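Local coordinates for fructose-1,6-bisphosphatase/inositol-1-monophosphatase (Thermotoga maritima, PDB 2P3N), which hydrolyses the phosphate esters of fructose 1,6-bisphosphate, inositol 1-phosphate and several other compounds, using magnesium as cofactor, at residues D73-D82 and F94-N103; G104-H112 and I202-K210. All coordinates share one frame; numbering follows the deposited sequence.

Contact 1: D73-D82 and F94-N103; sequences DRLWIIDPID and FSISLAYVEN. With MG (magnesium ion), chain E.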
ATOM      1  N   ASP A  73      37.717  -7.350   1.537  1.00 51.52           N
ATOM      2  CA  ASP A  73      37.678  -6.821   0.180  1.00 54.73           C
ATOM      3  C   ASP A  73      36.317  -7.150  -0.400  1.00 50.96           C
ATOM      4  O   ASP A  73      35.996  -6.785  -1.523  1.00 51.08           O
ATOM      5  CB  ASP A  73      38.814  -7.420  -0.671  1.00 61.96           C
ATOM      6  CG  ASP A  73      39.008  -8.914  -0.444  1.00 66.34           C
ATOM      7  OD1 ASP A  73      40.025  -9.457  -0.941  1.00 70.88           O
ATOM      8  OD2 ASP A  73      38.153  -9.544   0.224  1.00 70.81           O
ATOM      9  N   ARG A  74      35.530  -7.846   0.409  1.00 49.09           N
ATOM     10  CA  ARG A  74      34.173  -8.250   0.076  1.00 46.27           C
ATOM     11  C   ARG A  74      33.404  -8.044   1.370  1.00 42.56           C
ATOM     12  O   ARG A  74      33.274  -8.956   2.189  1.00 40.26           O
ATOM     13  CB  ARG A  74      34.157  -9.716  -0.374  1.00 39.94           C
ATOM     14  CG  ARG A  74      34.841  -9.879  -1.716  1.00 36.06           C
ATOM     15  CD  ARG A  74      35.130 -11.319  -2.115  1.00 34.94           C
ATOM     16  NE  ARG A  74      33.941 -12.066  -2.502  1.00 35.02           N
ATOM     17  CZ  ARG A  74      33.888 -12.913  -3.527  1.00 31.90           C
ATOM     18  NH1 ARG A  74      34.957 -13.120  -4.290  1.00 30.66           N
ATOM     19  NH2 ARG A  74      32.767 -13.577  -3.780  1.00 39.67           N
ATOM     20  N   LEU A  75      32.918  -6.819   1.547  1.00 40.70           N
ATOM     21  CA  LEU A  75      32.206  -6.438   2.759  1.00 40.49           C
ATOM     22  C   LEU A  75      30.779  -5.913   2.561  1.00 40.91           C
ATOM     23  O   LEU A  75      30.546  -4.990   1.777  1.00 42.40           O
ATOM     24  CB  LEU A  75      33.022  -5.373   3.502  1.00 37.92           C
ATOM     25  CG  LEU A  75      32.463  -4.852   4.829  1.00 38.16           C
ATOM     26  CD1 LEU A  75      32.913  -5.759   5.969  1.00 32.94           C
ATOM     27  CD2 LEU A  75      32.939  -3.423   5.061  1.00 30.69           C
ATOM     28  N   TRP A  76      29.830  -6.494   3.293  1.00 38.82           N
ATOM     29  CA  TRP A  76      28.433  -6.065   3.236  1.00 35.36           C
ATOM     30  C   TRP A  76      28.181  -5.105   4.403  1.00 36.09           C
ATOM     31  O   TRP A  76      28.379  -5.462   5.567  1.00 34.25           O
ATOM     32  CB  TRP A  76      27.486  -7.260   3.377  1.00 34.06           C
ATOM     33  CG  TRP A  76      27.586  -8.313   2.307  1.00 36.79           C
ATOM     34  CD1 TRP A  76      28.556  -9.269   2.175  1.00 34.14           C
ATOM     35  CD2 TRP A  76      26.630  -8.568   1.264  1.00 39.32           C
ATOM     36  NE1 TRP A  76      28.259 -10.109   1.125  1.00 32.36           N
ATOM     37  CE2 TRP A  76      27.085  -9.701   0.548  1.00 35.21           C
ATOM     38  CE3 TRP A  76      25.433  -7.948   0.866  1.00 37.00           C
ATOM     39  CZ2 TRP A  76      26.380 -10.230  -0.545  1.00 34.89           C
ATOM     40  CZ3 TRP A  76      24.733  -8.480  -0.226  1.00 33.35           C
ATOM     41  CH2 TRP A  76      25.212  -9.609  -0.914  1.00 31.19           C
ATOM     42  N   ILE A  77      27.747  -3.887   4.108  1.00 36.49           N
ATOM     43  CA  ILE A  77      27.479  -2.940   5.182  1.00 36.90           C
ATOM     44  C   ILE A  77      25.979  -2.874   5.449  1.00 37.85           C
ATOM     45  O   ILE A  77      25.171  -2.577   4.562  1.00 38.03           O
ATOM     46  CB  ILE A  77      28.041  -1.555   4.860  1.00 32.67           C
ATOM     47  CG1 ILE A  77      29.522  -1.690   4.473  1.00 30.16           C
ATOM     48  CG2 ILE A  77      27.899  -0.661   6.072  1.00 26.56           C
ATOM     49  CD1 ILE A  77      30.230  -0.378   4.253  1.00 33.45           C
ATOM     50  N   ILE A  78      25.624  -3.142   6.697  1.00 37.41           N
ATOM     51  CA  ILE A  78      24.233  -3.218   7.110  1.00 33.66           C
ATOM     52  C   ILE A  78      23.776  -2.244   8.171  1.00 28.23           C
ATOM     53  O   ILE A  78      24.444  -2.041   9.175  1.00 28.18           O
ATOM     54  CB  ILE A  78      23.947  -4.638   7.654  1.00 31.58           C
ATOM     55  CG1 ILE A  78      24.284  -5.668   6.576  1.00 34.28           C
ATOM     56  CG2 ILE A  78      22.510  -4.748   8.157  1.00 19.38           C
ATOM     57  CD1 ILE A  78      24.539  -7.048   7.131  1.00 46.26           C
ATOM     58  N   ASP A  79      22.631  -1.630   7.932  1.00 31.85           N
ATOM     59  CA  ASP A  79      22.038  -0.774   8.935  1.00 34.36           C
ATOM     60  C   ASP A  79      20.662  -1.404   9.131  1.00 36.97           C
ATOM     61  O   ASP A  79      19.758  -1.225   8.308  1.00 37.54           O
ATOM     62  CB  ASP A  79      21.917   0.681   8.485  1.00 27.05           C
ATOM     63  CG  ASP A  79      21.510   1.602   9.635  1.00 22.74           C
ATOM     64  OD1 ASP A  79      21.799   2.818   9.590  1.00 26.12           O
ATOM     65  OD2 ASP A  79      20.894   1.100  10.595  1.00 24.13           O
ATOM     66  N   PRO A  80      20.503  -2.190  10.210  1.00 35.37           N
ATOM     67  CA  PRO A  80      19.228  -2.850  10.500  1.00 32.70           C
ATOM     68  C   PRO A  80      18.035  -1.883  10.541  1.00 31.03           C
ATOM     69  O   PRO A  80      16.951  -2.216  10.071  1.00 32.93           O
ATOM     70  CB  PRO A  80      19.498  -3.549  11.839  1.00 31.97           C
ATOM     71  CG  PRO A  80      20.565  -2.679  12.478  1.00 29.42           C
ATOM     72  CD  PRO A  80      21.468  -2.404  11.307  1.00 32.46           C
ATOM     73  N   ILE A  81      18.221  -0.697  11.110  1.00 27.34           N
ATOM     74  CA  ILE A  81      17.142   0.288  11.147  1.00 29.69           C
ATOM     75  C   ILE A  81      17.738   1.669  11.079  1.00 29.96           C
ATOM     76  O   ILE A  81      18.279   2.160  12.066  1.00 32.60           O
ATOM     77  CB  ILE A  81      16.285   0.238  12.441  1.00 22.78           C
ATOM     78  CG1 ILE A  81      15.566  -1.106  12.563  1.00 20.19           C
ATOM     79  CG2 ILE A  81      15.260   1.364  12.402  1.00 21.49           C
ATOM     80  CD1 ILE A  81      14.722  -1.256  13.809  1.00 17.05           C
ATOM     81  N   ASP A  82      17.654   2.290   9.910  1.00 31.95           N
ATOM     82  CA  ASP A  82      18.176   3.637   9.754  1.00 33.42           C
ATOM     83  C   ASP A  82      17.018   4.578  10.080  1.00 32.77           C
ATOM     84  O   ASP A  82      16.106   4.761   9.280  1.00 34.44           O
ATOM     85  CB  ASP A  82      18.681   3.848   8.324  1.00 31.43           C
ATOM     86  CG  ASP A  82      19.315   5.217   8.122  1.00 36.88           C
ATOM     87  OD1 ASP A  82      19.844   5.477   7.018  1.00 42.46           O
ATOM     88  OD2 ASP A  82      19.286   6.037   9.064  1.00 39.97           O
ATOM     89  N   PHE A  94      11.727   5.491   8.091  1.00 28.62           N
ATOM     90  CA  PHE A  94      12.806   4.646   8.568  1.00 28.87           C
ATOM     91  C   PHE A  94      13.023   3.619   7.464  1.00 31.41           C
ATOM     92  O   PHE A  94      12.120   3.371   6.659  1.00 32.52           O
ATOM     93  CB  PHE A  94      12.447   3.992   9.910  1.00 21.19           C
ATOM     94  CG  PHE A  94      11.337   2.998   9.832  1.00 20.69           C
ATOM     95  CD1 PHE A  94      11.607   1.653   9.598  1.00 21.37           C
ATOM     96  CD2 PHE A  94      10.021   3.396  10.011  1.00 15.75           C
ATOM     97  CE1 PHE A  94      10.582   0.716   9.546  1.00 20.26           C
ATOM     98  CE2 PHE A  94       8.977   2.457   9.959  1.00 17.75           C
ATOM     99  CZ  PHE A  94       9.265   1.116   9.726  1.00 18.48           C
ATOM    100  N   SER A  95      14.221   3.047   7.400  1.00 31.07           N
ATOM    101  CA  SER A  95      14.534   2.077   6.368  1.00 26.59           C
ATOM    102  C   SER A  95      15.606   1.083   6.784  1.00 28.51           C
ATOM    103  O   SER A  95      16.192   1.189   7.866  1.00 28.96           O
ATOM    104  CB  SER A  95      14.993   2.813   5.111  1.00 29.39           C
ATOM    105  OG  SER A  95      16.030   3.731   5.409  1.00 31.07           O
ATOM    106  N   ILE A  96      15.834   0.103   5.914  1.00 27.30           N
ATOM    107  CA  ILE A  96      16.852  -0.917   6.120  1.00 30.38           C
ATOM    108  C   ILE A  96      17.835  -0.694   4.989  1.00 28.80           C
ATOM    109  O   ILE A  96      17.440  -0.539   3.842  1.00 30.91           O
ATOM    110  CB  ILE A  96      16.307  -2.346   5.976  1.00 24.45           C
ATOM    111  CG1 ILE A  96      15.059  -2.544   6.839  1.00 21.33           C
ATOM    112  CG2 ILE A  96      17.368  -3.334   6.412  1.00 29.19           C
ATOM    113  CD1 ILE A  96      14.500  -3.979   6.742  1.00 19.43           C
ATOM    114  N   SER A  97      19.119  -0.681   5.297  1.00 32.36           N
ATOM    115  CA  SER A  97      20.086  -0.445   4.247  1.00 32.50           C
ATOM    116  C   SER A  97      21.110  -1.569   4.124  1.00 34.25           C
ATOM    117  O   SER A  97      21.585  -2.115   5.126  1.00 30.18           O
ATOM    118  CB  SER A  97      20.778   0.894   4.489  1.00 30.49           C
ATOM    119  OG  SER A  97      21.395   1.363   3.306  1.00 46.41           O
ATOM    120  N   LEU A  98      21.419  -1.920   2.875  1.00 35.12           N
ATOM    121  CA  LEU A  98      22.384  -2.971   2.563  1.00 38.26           C
ATOM    122  C   LEU A  98      23.252  -2.592   1.370  1.00 37.94           C
ATOM    123  O   LEU A  98      22.761  -2.503   0.246  1.00 38.68           O
ATOM    124  CB  LEU A  98      21.677  -4.297   2.242  1.00 29.47           C
ATOM    125  CG  LEU A  98      22.633  -5.478   2.033  1.00 24.24           C
ATOM    126  CD1 LEU A  98      23.407  -5.735   3.333  1.00 33.27           C
ATOM    127  CD2 LEU A  98      21.864  -6.728   1.643  1.00 24.67           C
ATOM    128  N   ALA A  99      24.538  -2.367   1.618  1.00 39.30           N
ATOM    129  CA  ALA A  99      25.470  -2.039   0.544  1.00 39.81           C
ATOM    130  C   ALA A  99      26.499  -3.153   0.458  1.00 41.35           C
ATOM    131  O   ALA A  99      26.881  -3.720   1.480  1.00 39.43           O
ATOM    132  CB  ALA A  99      26.172  -0.710   0.824  1.00 33.65           C
ATOM    133  N   TYR A 100      26.921  -3.490  -0.757  1.00 45.14           N
ATOM    134  CA  TYR A 100      27.957  -4.505  -0.926  1.00 49.03           C
ATOM    135  C   TYR A 100      29.206  -3.842  -1.493  1.00 47.70           C
ATOM    136  O   TYR A 100      29.290  -3.537  -2.680  1.00 47.44           O
ATOM    137  CB  TYR A 100      27.539  -5.641  -1.857  1.00 54.32           C
ATOM    138  CG  TYR A 100      28.697  -6.592  -2.088  1.00 59.77           C
ATOM    139  CD1 TYR A 100      29.204  -7.373  -1.042  1.00 58.17           C
ATOM    140  CD2 TYR A 100      29.346  -6.641  -3.323  1.00 58.62           C
ATOM    141  CE1 TYR A 100      30.331  -8.168  -1.223  1.00 55.21           C
ATOM    142  CE2 TYR A 100      30.472  -7.432  -3.514  1.00 53.92           C
ATOM    143  CZ  TYR A 100      30.961  -8.190  -2.462  1.00 53.77           C
ATOM    144  OH  TYR A 100      32.087  -8.953  -2.657  1.00 46.45           O
ATOM    145  N   VAL A 101      30.175  -3.639  -0.613  1.00 46.50           N
ATOM    146  CA  VAL A 101      31.431  -3.003  -0.942  1.00 42.03           C
ATOM    147  C   VAL A 101      32.473  -4.049  -1.313  1.00 41.23           C
ATOM    148  O   VAL A 101      32.650  -5.043  -0.608  1.00 40.83           O
ATOM    149  CB  VAL A 101      31.931  -2.193   0.268  1.00 38.07           C
ATOM    150  CG1 VAL A 101      33.099  -1.341  -0.110  1.00 29.83           C
ATOM    151  CG2 VAL A 101      30.812  -1.340   0.804  1.00 42.37           C
ATOM    152  N   GLU A 102      33.146  -3.836  -2.436  1.00 40.87           N
ATOM    153  CA  GLU A 102      34.198  -4.744  -2.862  1.00 39.33           C
ATOM    154  C   GLU A 102      35.464  -3.921  -3.052  1.00 38.87           C
ATOM    155  O   GLU A 102      35.463  -2.909  -3.755  1.00 37.45           O
ATOM    156  CB  GLU A 102      33.826  -5.463  -4.157  1.00 41.02           C
ATOM    157  CG  GLU A 102      34.815  -6.554  -4.540  1.00 41.85           C
ATOM    158  CD  GLU A 102      34.189  -7.655  -5.373  1.00 44.37           C
ATOM    159  OE1 GLU A 102      33.178  -8.241  -4.918  1.00 44.47           O
ATOM    160  OE2 GLU A 102      34.710  -7.945  -6.472  1.00 50.22           O
ATOM    161  N   ASN A 103      36.536  -4.351  -2.398  1.00 37.80           N
ATOM    162  CA  ASN A 103      37.794  -3.640  -2.480  1.00 37.34           C
ATOM    163  C   ASN A 103      37.509  -2.188  -2.143  1.00 39.11           C
ATOM    164  O   ASN A 103      37.955  -1.276  -2.840  1.00 36.63           O
ATOM    165  CB  ASN A 103      38.372  -3.736  -3.888  1.00 36.05           C
ATOM    166  CG  ASN A 103      38.691  -5.161  -4.292  1.00 40.27           C
ATOM    167  OD1 ASN A 103      38.903  -5.437  -5.475  1.00 46.90           O
ATOM    168  ND2 ASN A 103      38.733  -6.075  -3.320  1.00 38.92           N
TER
HETATM  169 MG    MG E1758      20.302   2.100  12.429  1.00 32.37          MG
HETATM  170  O   HOH W   1      24.339   0.571   4.212  1.00 36.25           O
HETATM  171  O   HOH W   2      20.937   4.062  11.979  1.00 24.47           O
HETATM  172  O   HOH W   3      19.808   0.161  13.484  1.00 31.68           O
HETATM  173  O   HOH W   4      19.961   3.007  14.107  1.00 21.70           O
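Strand 74-79 runs into the DPIDGT metal motif of the inositol monophosphatase family, which begins at D79, and pairs antiparallel with strand 95-102; D79 faces S97 and, past the corner, D82 faces S95. Paired backbone bonds join L75 to V101, I77 to A99 and D79 to S97; a beta bulge then shifts the register by one, and D82 N resumes the pairing on S95 O at 2.7 Å. The corner at P80 brings two ligands to one magnesium ion, D79 OD2 at 2.2 Å and I81 O at 2.1 Å, with E65 and three waters as the further ligands. One of these waters also donates to D79 OD1, so both carboxylate oxygens are engaged. Farther down, the edge of Y100 meets the face of W76: CD1 comes to 3.5 Å from W76 CE2, with the ring planes at 55°. L98 sets CG at the indole edge, while its CD1 presses tightly on I78 CG1 (3.4 Å). Y100, with CG anti to the backbone N (chi1 175°), carries its OH out to donate to the anti side of E102 OE1 at 2.6 Å, and the aliphatic R74 CG lies against the same hydroxyl. On the other sheet face I77 CD1 touches V101 CG2 at 3.6 Å, and a water links I77 O to S97 OG. Helix 2-21 packs on W76, I96 and L98, helix 199-211 covers I77, D79, S97 and A99, and strand 61-64 flanks 74-79 as its parallel neighbour.

Contact 2: G104-H112 and I202-K210; sequences GEVKLGVVH and IAAGLIIVK
I207 crosses V106 at a slant, its CG2 branch 3.6 Å from V106 CG1, where helix 202-210 passes over strand 105-112 at 106°. The longer branch of I207 reaches in to the strand backbone, chi1 of -177° turning CG1 away from the I207 nitrogen, and CD1 rests 3.5 Å from both V106 O and K107 O. V106 in turn leans its CG1 on the helix backbone, 3.1 Å from A203 O. In the middle the two backbones come closest where G109 meets A204, G109 CA lying 3.9 Å from A204 CB; a beta carbon on G109 would run into I207 CG2 and A204 O. Toward the far end, V111 CG2 meets both A204 CB and I208 CD1 at 4.0 Å, the valine and isoleucine side chains lying aslant of one another. An alanine in place of I207 would remove the methyls that touch V106 and the K107 carbonyl, and is likely to open a gap between helix and strand beside G109. The side chains contribute carbon alone, and the polar atoms they touch belong to the backbone, so helix and strand hold by close fit and burial of apolar surface.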
ATOM      1  N   GLY A 104      36.742  -1.983  -1.075  1.00 38.47           N
ATOM      2  CA  GLY A 104      36.417  -0.637  -0.646  1.00 34.70           C
ATOM      3  C   GLY A 104      35.538   0.116  -1.618  1.00 35.83           C
ATOM      4  O   GLY A 104      35.319   1.319  -1.456  1.00 36.84           O
ATOM      5  N   GLU A 105      35.015  -0.581  -2.624  1.00 36.64           N
ATOM      6  CA  GLU A 105      34.157   0.069  -3.610  1.00 39.40           C
ATOM      7  C   GLU A 105      32.723  -0.421  -3.558  1.00 40.18           C
ATOM      8  O   GLU A 105      32.466  -1.617  -3.698  1.00 37.76           O
ATOM      9  CB  GLU A 105      34.689  -0.162  -5.021  1.00 47.12           C
ATOM     10  CG  GLU A 105      36.134   0.260  -5.227  1.00 53.38           C
ATOM     11  CD  GLU A 105      36.518   0.248  -6.686  1.00 54.52           C
ATOM     12  OE1 GLU A 105      36.049   1.141  -7.427  1.00 62.17           O
ATOM     13  OE2 GLU A 105      37.273  -0.663  -7.092  1.00 57.88           O
ATOM     14  N   VAL A 106      31.790   0.509  -3.370  1.00 40.01           N
ATOM     15  CA  VAL A 106      30.371   0.165  -3.320  1.00 39.77           C
ATOM     16  C   VAL A 106      29.935  -0.330  -4.700  1.00 40.47           C
ATOM     17  O   VAL A 106      29.937   0.423  -5.673  1.00 39.65           O
ATOM     18  CB  VAL A 106      29.516   1.387  -2.908  1.00 36.14           C
ATOM     19  CG1 VAL A 106      28.063   0.984  -2.757  1.00 35.58           C
ATOM     20  CG2 VAL A 106      30.032   1.960  -1.608  1.00 31.96           C
ATOM     21  N   LYS A 107      29.574  -1.607  -4.772  1.00 41.94           N
ATOM     22  CA  LYS A 107      29.148  -2.231  -6.024  1.00 44.63           C
ATOM     23  C   LYS A 107      27.631  -2.379  -6.113  1.00 43.74           C
ATOM     24  O   LYS A 107      27.076  -2.561  -7.195  1.00 41.39           O
ATOM     25  CB  LYS A 107      29.791  -3.625  -6.170  1.00 42.30           C
ATOM     26  CG  LYS A 107      31.311  -3.618  -6.185  1.00 47.65           C
ATOM     27  CD  LYS A 107      31.849  -2.625  -7.223  1.00 52.95           C
ATOM     28  CE  LYS A 107      33.355  -2.405  -7.066  1.00 58.09           C
ATOM     29  NZ  LYS A 107      33.894  -1.389  -8.025  1.00 67.31           N
ATOM     30  N   LEU A 108      26.967  -2.284  -4.967  1.00 45.50           N
ATOM     31  CA  LEU A 108      25.528  -2.469  -4.907  1.00 45.05           C
ATOM     32  C   LEU A 108      24.957  -1.764  -3.686  1.00 45.02           C
ATOM     33  O   LEU A 108      25.591  -1.705  -2.640  1.00 46.52           O
ATOM     34  CB  LEU A 108      25.255  -3.976  -4.835  1.00 50.02           C
ATOM     35  CG  LEU A 108      23.883  -4.635  -4.726  1.00 53.86           C
ATOM     36  CD1 LEU A 108      24.098  -6.137  -4.772  1.00 61.33           C
ATOM     37  CD2 LEU A 108      23.161  -4.242  -3.441  1.00 54.40           C
ATOM     38  N   GLY A 109      23.752  -1.229  -3.826  1.00 43.69           N
ATOM     39  CA  GLY A 109      23.116  -0.553  -2.714  1.00 40.97           C
ATOM     40  C   GLY A 109      21.608  -0.722  -2.757  1.00 38.01           C
ATOM     41  O   GLY A 109      20.999  -0.710  -3.822  1.00 41.64           O
ATOM     42  N   VAL A 110      20.995  -0.910  -1.602  1.00 34.67           N
ATOM     43  CA  VAL A 110      19.550  -1.041  -1.553  1.00 33.90           C
ATOM     44  C   VAL A 110      19.040  -0.446  -0.250  1.00 33.71           C
ATOM     45  O   VAL A 110      19.619  -0.669   0.816  1.00 34.44           O
ATOM     46  CB  VAL A 110      19.102  -2.519  -1.715  1.00 35.17           C
ATOM     47  CG1 VAL A 110      20.009  -3.425  -0.937  1.00 51.74           C
ATOM     48  CG2 VAL A 110      17.665  -2.683  -1.253  1.00 31.47           C
ATOM     49  N   VAL A 111      17.988   0.363  -0.356  1.00 31.60           N
ATOM     50  CA  VAL A 111      17.369   1.009   0.803  1.00 31.42           C
ATOM     51  C   VAL A 111      15.887   0.644   0.747  1.00 27.24           C
ATOM     52  O   VAL A 111      15.242   0.808  -0.287  1.00 27.08           O
ATOM     53  CB  VAL A 111      17.516   2.568   0.755  1.00 31.92           C
ATOM     54  CG1 VAL A 111      16.851   3.204   1.968  1.00 29.61           C
ATOM     55  CG2 VAL A 111      18.970   2.955   0.720  1.00 31.06           C
ATOM     56  N   HIS A 112      15.349   0.135   1.846  1.00 27.04           N
ATOM     57  CA  HIS A 112      13.943  -0.247   1.866  1.00 27.53           C
ATOM     58  C   HIS A 112      13.158   0.354   3.034  1.00 25.83           C
ATOM     59  O   HIS A 112      13.319  -0.064   4.178  1.00 24.66           O
ATOM     60  CB  HIS A 112      13.805  -1.778   1.878  1.00 22.57           C
ATOM     61  CG  HIS A 112      12.387  -2.251   1.972  1.00 22.73           C
ATOM     62  ND1 HIS A 112      11.446  -1.976   1.005  1.00 18.81           N
ATOM     63  CD2 HIS A 112      11.742  -2.951   2.937  1.00 24.12           C
ATOM     64  CE1 HIS A 112      10.282  -2.485   1.370  1.00 19.40           C
ATOM     65  NE2 HIS A 112      10.434  -3.083   2.536  1.00 20.50           N
ATOM     66  N   ILE A 202      25.516   5.687   4.814  1.00 49.44           N
ATOM     67  CA  ILE A 202      25.672   6.218   3.463  1.00 47.28           C
ATOM     68  C   ILE A 202      26.204   5.327   2.336  1.00 46.56           C
ATOM     69  O   ILE A 202      26.212   5.749   1.183  1.00 44.37           O
ATOM     70  CB  ILE A 202      26.535   7.513   3.494  1.00 48.79           C
ATOM     71  CG1 ILE A 202      27.820   7.285   4.297  1.00 52.24           C
ATOM     72  CG2 ILE A 202      25.750   8.640   4.120  1.00 50.34           C
ATOM     73  CD1 ILE A 202      28.845   6.399   3.608  1.00 58.12           C
ATOM     74  N   ALA A 203      26.633   4.107   2.645  1.00 45.96           N
ATOM     75  CA  ALA A 203      27.177   3.218   1.615  1.00 44.41           C
ATOM     76  C   ALA A 203      26.193   2.888   0.493  1.00 46.16           C
ATOM     77  O   ALA A 203      26.582   2.790  -0.676  1.00 44.68           O
ATOM     78  CB  ALA A 203      27.686   1.920   2.253  1.00 45.42           C
ATOM     79  N   ALA A 204      24.924   2.708   0.846  1.00 43.53           N
ATOM     80  CA  ALA A 204      23.919   2.371  -0.147  1.00 39.83           C
ATOM     81  C   ALA A 204      23.446   3.620  -0.853  1.00 39.66           C
ATOM     82  O   ALA A 204      23.295   3.628  -2.068  1.00 38.71           O
ATOM     83  CB  ALA A 204      22.752   1.664   0.507  1.00 43.96           C
ATOM     84  N   GLY A 205      23.223   4.681  -0.088  1.00 42.58           N
ATOM     85  CA  GLY A 205      22.759   5.925  -0.677  1.00 45.82           C
ATOM     86  C   GLY A 205      23.786   6.567  -1.587  1.00 47.27           C
ATOM     87  O   GLY A 205      23.470   7.455  -2.378  1.00 49.21           O
ATOM     88  N   LEU A 206      25.024   6.107  -1.484  1.00 49.05           N
ATOM     89  CA  LEU A 206      26.094   6.653  -2.294  1.00 48.51           C
ATOM     90  C   LEU A 206      26.057   6.169  -3.744  1.00 49.68           C
ATOM     91  O   LEU A 206      26.105   6.982  -4.668  1.00 50.27           O
ATOM     92  CB  LEU A 206      27.441   6.319  -1.665  1.00 49.48           C
ATOM     93  CG  LEU A 206      28.636   6.940  -2.380  1.00 52.71           C
ATOM     94  CD1 LEU A 206      29.588   7.539  -1.364  1.00 62.87           C
ATOM     95  CD2 LEU A 206      29.320   5.887  -3.229  1.00 45.39           C
ATOM     96  N   ILE A 207      25.968   4.859  -3.952  1.00 44.92           N
ATOM     97  CA  ILE A 207      25.935   4.337  -5.309  1.00 42.29           C
ATOM     98  C   ILE A 207      24.608   4.653  -5.990  1.00 43.49           C
ATOM     99  O   ILE A 207      24.542   4.782  -7.211  1.00 43.64           O
ATOM    100  CB  ILE A 207      26.186   2.802  -5.341  1.00 38.32           C
ATOM    101  CG1 ILE A 207      26.227   2.318  -6.797  1.00 38.04           C
ATOM    102  CG2 ILE A 207      25.116   2.062  -4.550  1.00 37.69           C
ATOM    103  CD1 ILE A 207      26.762   0.908  -6.985  1.00 45.24           C
ATOM    104  N   ILE A 208      23.554   4.791  -5.194  1.00 44.24           N
ATOM    105  CA  ILE A 208      22.231   5.096  -5.724  1.00 43.63           C
ATOM    106  C   ILE A 208      22.159   6.517  -6.270  1.00 44.38           C
ATOM    107  O   ILE A 208      21.482   6.764  -7.267  1.00 46.83           O
ATOM    108  CB  ILE A 208      21.138   4.911  -4.649  1.00 39.04           C
ATOM    109  CG1 ILE A 208      20.947   3.422  -4.364  1.00 27.55           C
ATOM    110  CG2 ILE A 208      19.833   5.547  -5.111  1.00 41.16           C
ATOM    111  CD1 ILE A 208      20.140   3.141  -3.123  1.00 29.70           C
ATOM    112  N   VAL A 209      22.850   7.450  -5.623  1.00 46.62           N
ATOM    113  CA  VAL A 209      22.852   8.833  -6.086  1.00 48.53           C
ATOM    114  C   VAL A 209      23.695   8.993  -7.353  1.00 48.46           C
ATOM    115  O   VAL A 209      23.284   9.643  -8.300  1.00 50.20           O
ATOM    116  CB  VAL A 209      23.400   9.784  -5.017  1.00 47.37           C
ATOM    117  CG1 VAL A 209      23.418  11.199  -5.557  1.00 40.91           C
ATOM    118  CG2 VAL A 209      22.546   9.711  -3.770  1.00 38.45           C
ATOM    119  N   LYS A 210      24.872   8.388  -7.366  1.00 51.78           N
ATOM    120  CA  LYS A 210      25.757   8.481  -8.514  1.00 51.16           C
ATOM    121  C   LYS A 210      25.233   7.706  -9.720  1.00 50.84           C
ATOM    122  O   LYS A 210      25.361   8.172 -10.855  1.00 50.80           O
ATOM    123  CB  LYS A 210      27.161   8.003  -8.126  1.00 60.42           C
ATOM    124  CG  LYS A 210      27.754   8.782  -6.950  1.00 70.76           C
ATOM    125  CD  LYS A 210      29.244   8.529  -6.751  1.00 78.65           C
ATOM    126  CE  LYS A 210      29.541   7.095  -6.345  1.00 83.24           C
ATOM    127  NZ  LYS A 210      30.992   6.895  -6.054  1.00 82.12           N
TER

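In the fold
From the N terminus, strand 74-79 leads into the metal corner and helix 84-89, and contact 1 closes this short loop when strand 95-102 returns beside it. The chain then turns at N103 and G104 into strand 105-113, the next neighbour in the same sheet, so contact 2 opens only after contact 1 has closed: the two follow in series and neither nests in the other. Contact 2 spans a far longer excursion, through the rest of the first sheet and much of the second, before helix 199-211 comes back across strand 105-113. That helix also packs A203 on A99 and A204 on S97, joining both contacts and tying the first sheet to the second at strands 215-217 and 230-234.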